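PDB 3LFT: uncharacterized protein from Streptococcus pneumoniae, which binds L-tryptophan between its two lobes and probably serves as the substrate-binding protein of an ABC transporter for that amino acid. Local coordinates for residues N63-G68 against V248-G253; V123-A128 against E285-E290; G240-K245 against N262-G267. All blocks are in the same frame, centred on the assembly; numbering follows the deposited sequence.

Contact 1 (N63-G68 against V248-G253)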
# COMPACT_ATOMS: atom_id res chain seq x y z
N ASN A 63 -3.98 -26.13 -0.89
CA ASN A 63 -4.84 -24.96 -0.78
C ASN A 63 -5.72 -24.83 -2.01
O ASN A 63 -5.28 -25.15 -3.12
CB ASN A 63 -3.98 -23.71 -0.57
CG ASN A 63 -3.29 -23.69 0.79
OD1 ASN A 63 -2.06 -23.50 0.90
ND2 ASN A 63 -4.05 -23.95 1.81
N ASP A 64 -6.95 -24.37 -1.80
CA ASP A 64 -7.88 -24.10 -2.91
C ASP A 64 -7.45 -22.86 -3.69
O ASP A 64 -7.76 -22.71 -4.87
CB ASP A 64 -9.29 -23.83 -2.38
CG ASP A 64 -9.90 -25.02 -1.70
OD1 ASP A 64 -9.68 -26.16 -2.15
OD2 ASP A 64 -10.64 -24.79 -0.72
N LEU A 65 -6.83 -21.91 -2.98
CA LEU A 65 -6.30 -20.68 -3.58
C LEU A 65 -5.29 -20.10 -2.61
O LEU A 65 -5.22 -20.52 -1.44
CB LEU A 65 -7.40 -19.65 -3.92
CG LEU A 65 -8.33 -19.16 -2.79
CD1 LEU A 65 -7.66 -18.12 -1.88
CD2 LEU A 65 -9.60 -18.59 -3.40
N VAL A 66 -4.51 -19.13 -3.08
CA VAL A 66 -3.59 -18.40 -2.23
C VAL A 66 -3.85 -16.90 -2.36
O VAL A 66 -4.39 -16.43 -3.38
CB VAL A 66 -2.11 -18.75 -2.54
CG1 VAL A 66 -1.81 -20.20 -2.18
CG2 VAL A 66 -1.81 -18.53 -4.01
N VAL A 67 -3.43 -16.17 -1.34
CA VAL A 67 -3.68 -14.73 -1.22
C VAL A 67 -2.37 -14.05 -0.93
O VAL A 67 -1.67 -14.45 0.00
CB VAL A 67 -4.66 -14.43 -0.04
CG1 VAL A 67 -4.99 -12.93 0.02
CG2 VAL A 67 -5.95 -15.25 -0.17
N GLY A 68 -2.03 -13.03 -1.72
CA GLY A 68 -0.81 -12.27 -1.48
C GLY A 68 -1.14 -10.86 -1.03
O GLY A 68 -1.76 -10.09 -1.78
N VAL A 248 -14.09 -15.48 -1.45
CA VAL A 248 -15.28 -16.31 -1.41
C VAL A 248 -15.83 -16.52 -2.81
O VAL A 248 -16.23 -17.64 -3.16
CB VAL A 248 -16.33 -15.70 -0.47
CG1 VAL A 248 -17.67 -16.41 -0.59
CG2 VAL A 248 -15.81 -15.77 0.97
N GLN A 249 -15.86 -15.46 -3.63
CA GLN A 249 -16.34 -15.61 -5.00
C GLN A 249 -15.56 -16.70 -5.74
O GLN A 249 -16.15 -17.50 -6.50
CB GLN A 249 -16.18 -14.31 -5.76
CG GLN A 249 -17.22 -13.26 -5.63
CD GLN A 249 -16.92 -12.16 -6.64
OE1 GLN A 249 -17.30 -12.24 -7.82
NE2 GLN A 249 -16.19 -11.17 -6.19
N VAL A 250 -14.24 -16.73 -5.55
CA VAL A 250 -13.39 -17.69 -6.22
C VAL A 250 -13.56 -19.09 -5.63
O VAL A 250 -13.66 -20.06 -6.38
CB VAL A 250 -11.91 -17.21 -6.30
CG1 VAL A 250 -11.02 -18.31 -6.92
CG2 VAL A 250 -11.82 -15.93 -7.13
N LEU A 251 -13.69 -19.20 -4.30
CA LEU A 251 -13.98 -20.50 -3.69
C LEU A 251 -15.25 -21.09 -4.29
O LEU A 251 -15.32 -22.31 -4.53
CB LEU A 251 -14.09 -20.41 -2.17
CG LEU A 251 -12.80 -20.09 -1.43
CD1 LEU A 251 -13.09 -19.82 0.03
CD2 LEU A 251 -11.76 -21.19 -1.60
N LYS A 252 -16.23 -20.21 -4.53
CA LYS A 252 -17.54 -20.60 -5.07
C LYS A 252 -17.53 -20.78 -6.58
O LYS A 252 -18.57 -21.09 -7.18
CB LYS A 252 -18.63 -19.60 -4.65
CG LYS A 252 -18.90 -19.62 -3.16
CD LYS A 252 -20.02 -18.66 -2.80
CE LYS A 252 -20.39 -18.79 -1.31
NZ LYS A 252 -20.80 -20.18 -0.94
N GLY A 253 -16.36 -20.62 -7.20
CA GLY A 253 -16.23 -21.00 -8.62
C GLY A 253 -15.87 -19.91 -9.61
O GLY A 253 -15.69 -20.20 -10.81

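Contact 2 (V123-A128 against E285-E290)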
# COMPACT_ATOMS: atom_id res chain seq x y z
N VAL A 123 -1.29 15.98 -4.31
CA VAL A 123 -0.70 17.24 -4.77
C VAL A 123 -1.56 18.44 -4.35
O VAL A 123 -1.04 19.42 -3.84
CB VAL A 123 -0.44 17.22 -6.30
CG1 VAL A 123 -0.12 18.60 -6.81
CG2 VAL A 123 0.71 16.27 -6.60
N GLU A 124 -2.88 18.33 -4.53
CA GLU A 124 -3.78 19.41 -4.14
C GLU A 124 -3.67 19.70 -2.64
O GLU A 124 -3.65 20.85 -2.22
CB GLU A 124 -5.23 19.13 -4.57
CG GLU A 124 -5.43 19.22 -6.09
CD GLU A 124 -6.68 18.50 -6.63
OE1 GLU A 124 -7.28 17.65 -5.93
OE2 GLU A 124 -7.05 18.78 -7.79
N LEU A 125 -3.55 18.65 -1.83
CA LEU A 125 -3.42 18.82 -0.37
C LEU A 125 -2.11 19.52 0.00
O LEU A 125 -2.09 20.40 0.87
CB LEU A 125 -3.52 17.47 0.33
CG LEU A 125 -3.49 17.51 1.88
CD1 LEU A 125 -4.61 18.32 2.51
CD2 LEU A 125 -3.52 16.06 2.40
N ILE A 126 -1.02 19.11 -0.65
CA ILE A 126 0.26 19.76 -0.41
C ILE A 126 0.20 21.26 -0.73
O ILE A 126 0.69 22.09 0.05
CB ILE A 126 1.39 19.08 -1.21
CG1 ILE A 126 1.60 17.64 -0.68
CG2 ILE A 126 2.70 19.90 -1.10
CD1 ILE A 126 2.44 16.75 -1.61
N LYS A 127 -0.39 21.60 -1.88
CA LYS A 127 -0.55 22.99 -2.29
C LYS A 127 -1.40 23.79 -1.31
O LYS A 127 -1.13 24.97 -1.07
CB LYS A 127 -1.18 23.06 -3.68
CG LYS A 127 -0.33 22.52 -4.80
CD LYS A 127 0.87 23.39 -5.14
CE LYS A 127 0.44 24.72 -5.73
NZ LYS A 127 1.60 25.38 -6.38
N ALA A 128 -2.43 23.16 -0.74
CA ALA A 128 -3.35 23.84 0.16
C ALA A 128 -2.80 23.98 1.57
O ALA A 128 -2.94 25.03 2.21
CB ALA A 128 -4.68 23.12 0.19
N GLU A 285 -9.52 26.17 7.16
CA GLU A 285 -10.84 25.74 7.64
C GLU A 285 -11.47 24.67 6.74
O GLU A 285 -11.97 23.66 7.23
CB GLU A 285 -11.78 26.94 7.80
N SER A 286 -11.42 24.87 5.42
CA SER A 286 -11.98 23.92 4.46
C SER A 286 -11.26 22.56 4.49
O SER A 286 -11.89 21.51 4.37
CB SER A 286 -11.99 24.50 3.04
OG SER A 286 -10.67 24.72 2.55
N VAL A 287 -9.94 22.60 4.66
CA VAL A 287 -9.15 21.37 4.78
C VAL A 287 -9.56 20.58 6.03
O VAL A 287 -9.83 19.38 5.96
CB VAL A 287 -7.63 21.68 4.76
CG1 VAL A 287 -6.79 20.45 5.10
CG2 VAL A 287 -7.22 22.24 3.40
N LEU A 288 -9.65 21.26 7.17
CA LEU A 288 -10.06 20.58 8.39
C LEU A 288 -11.49 20.01 8.27
O LEU A 288 -11.74 18.89 8.71
CB LEU A 288 -9.92 21.49 9.61
CG LEU A 288 -10.16 20.87 10.99
CD1 LEU A 288 -9.04 19.91 11.37
CD2 LEU A 288 -10.31 21.96 12.05
N LYS A 289 -12.40 20.78 7.66
CA LYS A 289 -13.80 20.38 7.50
C LYS A 289 -13.97 19.13 6.61
O LYS A 289 -14.79 18.26 6.92
CB LYS A 289 -14.67 21.54 6.99
N GLU A 290 -13.18 19.04 5.55
CA GLU A 290 -13.27 17.94 4.58
C GLU A 290 -12.47 16.70 4.99
O GLU A 290 -12.51 15.68 4.30
CB GLU A 290 -12.81 18.40 3.19

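Contact 3 (G240-K245 against N262-G267)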
# COMPACT_ATOMS: atom_id res chain seq x y z
N GLY A 240 -9.34 -4.92 2.81
CA GLY A 240 -9.30 -6.30 3.27
C GLY A 240 -10.65 -6.98 3.15
O GLY A 240 -10.74 -8.13 2.70
N VAL A 241 -11.73 -6.30 3.56
CA VAL A 241 -13.06 -6.91 3.42
C VAL A 241 -13.37 -7.24 1.97
O VAL A 241 -13.87 -8.33 1.66
CB VAL A 241 -14.16 -5.99 4.02
CG1 VAL A 241 -15.56 -6.55 3.77
CG2 VAL A 241 -13.93 -5.83 5.51
N ALA A 242 -13.04 -6.32 1.07
CA ALA A 242 -13.31 -6.55 -0.35
C ALA A 242 -12.50 -7.74 -0.87
O ALA A 242 -12.99 -8.53 -1.68
CB ALA A 242 -13.00 -5.29 -1.16
N THR A 243 -11.27 -7.89 -0.36
CA THR A 243 -10.46 -9.04 -0.72
C THR A 243 -11.12 -10.32 -0.20
O THR A 243 -11.20 -11.32 -0.91
CB THR A 243 -9.05 -8.93 -0.15
OG1 THR A 243 -8.41 -7.74 -0.64
CG2 THR A 243 -8.20 -10.13 -0.53
N GLY A 244 -11.59 -10.29 1.06
CA GLY A 244 -12.30 -11.45 1.61
C GLY A 244 -13.47 -11.88 0.75
O GLY A 244 -13.68 -13.08 0.49
N LYS A 245 -14.26 -10.92 0.31
CA LYS A 245 -15.39 -11.24 -0.54
C LYS A 245 -14.99 -11.82 -1.87
O LYS A 245 -15.67 -12.73 -2.36
CB LYS A 245 -16.30 -10.04 -0.69
CG LYS A 245 -17.00 -9.78 0.64
CD LYS A 245 -17.92 -8.59 0.63
CE LYS A 245 -18.55 -8.43 2.01
NZ LYS A 245 -19.47 -9.55 2.36
N ASN A 262 -10.92 -5.29 -8.57
CA ASN A 262 -11.63 -4.28 -7.81
C ASN A 262 -10.63 -3.18 -7.43
O ASN A 262 -9.77 -3.39 -6.57
CB ASN A 262 -12.22 -4.94 -6.54
CG ASN A 262 -13.00 -3.97 -5.69
OD1 ASN A 262 -12.83 -2.76 -5.81
ND2 ASN A 262 -13.84 -4.49 -4.78
N VAL A 263 -10.76 -2.03 -8.08
CA VAL A 263 -9.85 -0.89 -7.87
C VAL A 263 -10.49 0.15 -6.95
O VAL A 263 -11.61 0.62 -7.20
CB VAL A 263 -9.45 -0.21 -9.21
CG1 VAL A 263 -8.45 0.93 -8.96
CG2 VAL A 263 -8.82 -1.24 -10.16
N PHE A 264 -9.77 0.51 -5.89
CA PHE A 264 -10.11 1.65 -5.04
C PHE A 264 -9.20 2.80 -5.42
O PHE A 264 -7.97 2.61 -5.53
CB PHE A 264 -9.86 1.32 -3.56
CG PHE A 264 -10.86 0.38 -2.95
CD1 PHE A 264 -11.68 0.82 -1.91
CD2 PHE A 264 -10.96 -0.96 -3.35
CE1 PHE A 264 -12.62 -0.03 -1.31
CE2 PHE A 264 -11.89 -1.82 -2.75
CZ PHE A 264 -12.70 -1.37 -1.74
N SER A 265 -9.75 3.99 -5.63
CA SER A 265 -8.90 5.09 -6.08
C SER A 265 -9.17 6.43 -5.47
O SER A 265 -8.47 7.41 -5.75
CB SER A 265 -8.94 5.21 -7.60
OG SER A 265 -10.26 5.48 -8.06
N THR A 266 -10.16 6.58 -4.63
CA THR A 266 -10.28 8.01 -4.29
C THR A 266 -9.80 8.48 -2.94
O THR A 266 -9.12 9.52 -2.80
CB THR A 266 -11.55 8.63 -4.75
OG1 THR A 266 -12.60 7.65 -4.73
CG2 THR A 266 -11.32 9.04 -6.22
N GLY A 267 -10.16 7.71 -1.95
CA GLY A 267 -9.75 7.94 -0.60
C GLY A 267 -10.26 9.25 -0.04
O GLY A 267 -11.14 9.91 -0.61

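Contact 1 (N63-G68 against V248-G253)
In the Rossmann-like alpha/beta lobe built on the six-stranded parallel sheet, as in periplasmic-type binding proteins, the last turn of helix 236-251 lies against strand 65-69. Leu65 sends its CD2 methyl between two helix side chains. CD2 of Leu65 is 3.8 Å from CG1 of Val250 and equally close, 3.8 Å, to CD2 of Leu251. The leucine adopts a crowded position, CG lying between its own backbone N and carbonyl carbon (chi1 57°), and meets Leu251 at about a right angle. That same CD2 methyl of Leu251 also reaches back to the CB of Asp64, 3.7 Å away, so one branch of Leu251 bridges two successive residues, Asp64 and Leu65. The carboxylate of Asp64 has its polar partner elsewhere: OD2 accepts a hydrogen bond from the backbone N of Lys4 on strand 3-9. The helix stops directly after this contact. Gly253, with positive phi (118°), closes it in a Schellman motif, its N bonding back to Val250 O at 2.9 Å. Beyond the pair, Leu65 and Val250 both pack on Pro85 and on Ile87 of strand 86-89, Leu65 also touches Ile5 of strand 3-9, and Ile247, one turn back on the helix, touches Leu65 and Val67.

Contact 2 (V123-A128 against E285-E290)
Val287 turns its two methyls toward helix 119-129 and divides them between residues almost one turn apart. CG1 meets the CD1 methyl of Leu125 at 4.0 Å, while CG2 lies 4.2 Å from the CB of Ala128. The branching at CB makes the fork and the torsion aims it: CG1 is anti to the backbone N (chi1 171°) and CG2 lies beside that N. Leu125 does not aim its CB straight at the other helix; its isobutyl group carries CD1 across, with CG trans to the backbone N (chi1 -177°), and it meets the valine at a slant. Ala128, by contrast, has its CB bond toward the other helix, and it is here that the backbones are nearest, the CA atoms of Ala128 and Val287 7.8 Å apart, consistent with the small side chain. All the touching atoms are methyl carbons and no hydrogen bond crosses between the segments, so van der Waals contact alone joins them. The buried surface is modest, 94 Å² over both sides, as suits two helices that meet through one side chain of the later one. Leu125 is buried and also touches Ala230 and Val232 of strand 230-233, which extends its apolar surroundings past the helix pair. On another face of helix 119-129, Val123 and Ile126 pack on Phe154 of helix 145-160. Short helix 285-290 precedes strand 293-294 of the small mixed sheet (230-233, 268-271, 293-294) and docks through Val287 on helix 119-129, which follows strand 110-115 of the six-stranded sheet. This is consistent with a chain that crosses between the two lobes more than once, as in periplasmic-type binding proteins.

Contact 3 (G240-K245 against N262-G267)
Ala242 offers a single methyl to two side chains of strand 262-264, an outermost strand of the six-stranded parallel sheet in this Rossmann-like lobe. Its CB lies 3.8 Å from ND2 of Asn262 and 4.0 Å from CE2 of Phe264. The methyl comes to the phenyl ring at its edge, near the ring plane, and not over a face. Asn262 and Phe264, two residues apart on the strand, both turn toward the helix, whereas Val263 between them packs elsewhere, on Leu103 and His116. With its CG trans to the backbone N (chi1 -179°), Asn262 extends its amide toward the helix, where the contact with the methyl is purely van der Waals. Farther out, backbone hydrogen bonds tie Asn262 to Gly112 and Ser114, and Phe264 to Ser114 and His116, fixing the strand beside 110-115. Val113 of that neighbouring strand touches Ala242, Thr243 and Asn262, and the Phe264 side chain also meets Asp238 and Leu239 at the start of helix 236-251. Within the helix, Gly244 N bonds to Gly240 O at 2.8 Å, and the OG1 of Thr243 is hydrogen-bonded to the carbonyl O of Leu239.

Overall arrangement
Contacts 1 and 3 share helix 236-251 and the six-stranded sheet: contact 1 sets the helix end on strand 65-69, contact 3 sets an earlier turn on the outer strand 262-264. Their centres are 16 Å apart, and they meet directly where Val67 CG1 lies 4.3 Å from Thr243 CG2. Contact 2 lies on the other side of the chain's centre from contact 1, their centres 40 Å apart; its nearest atoms come within about 8 Å of contact 3 without touching. Contact 3 is nearer the middle of the molecule, with the Phe264 side chain about 10 Å from the bound tryptophan.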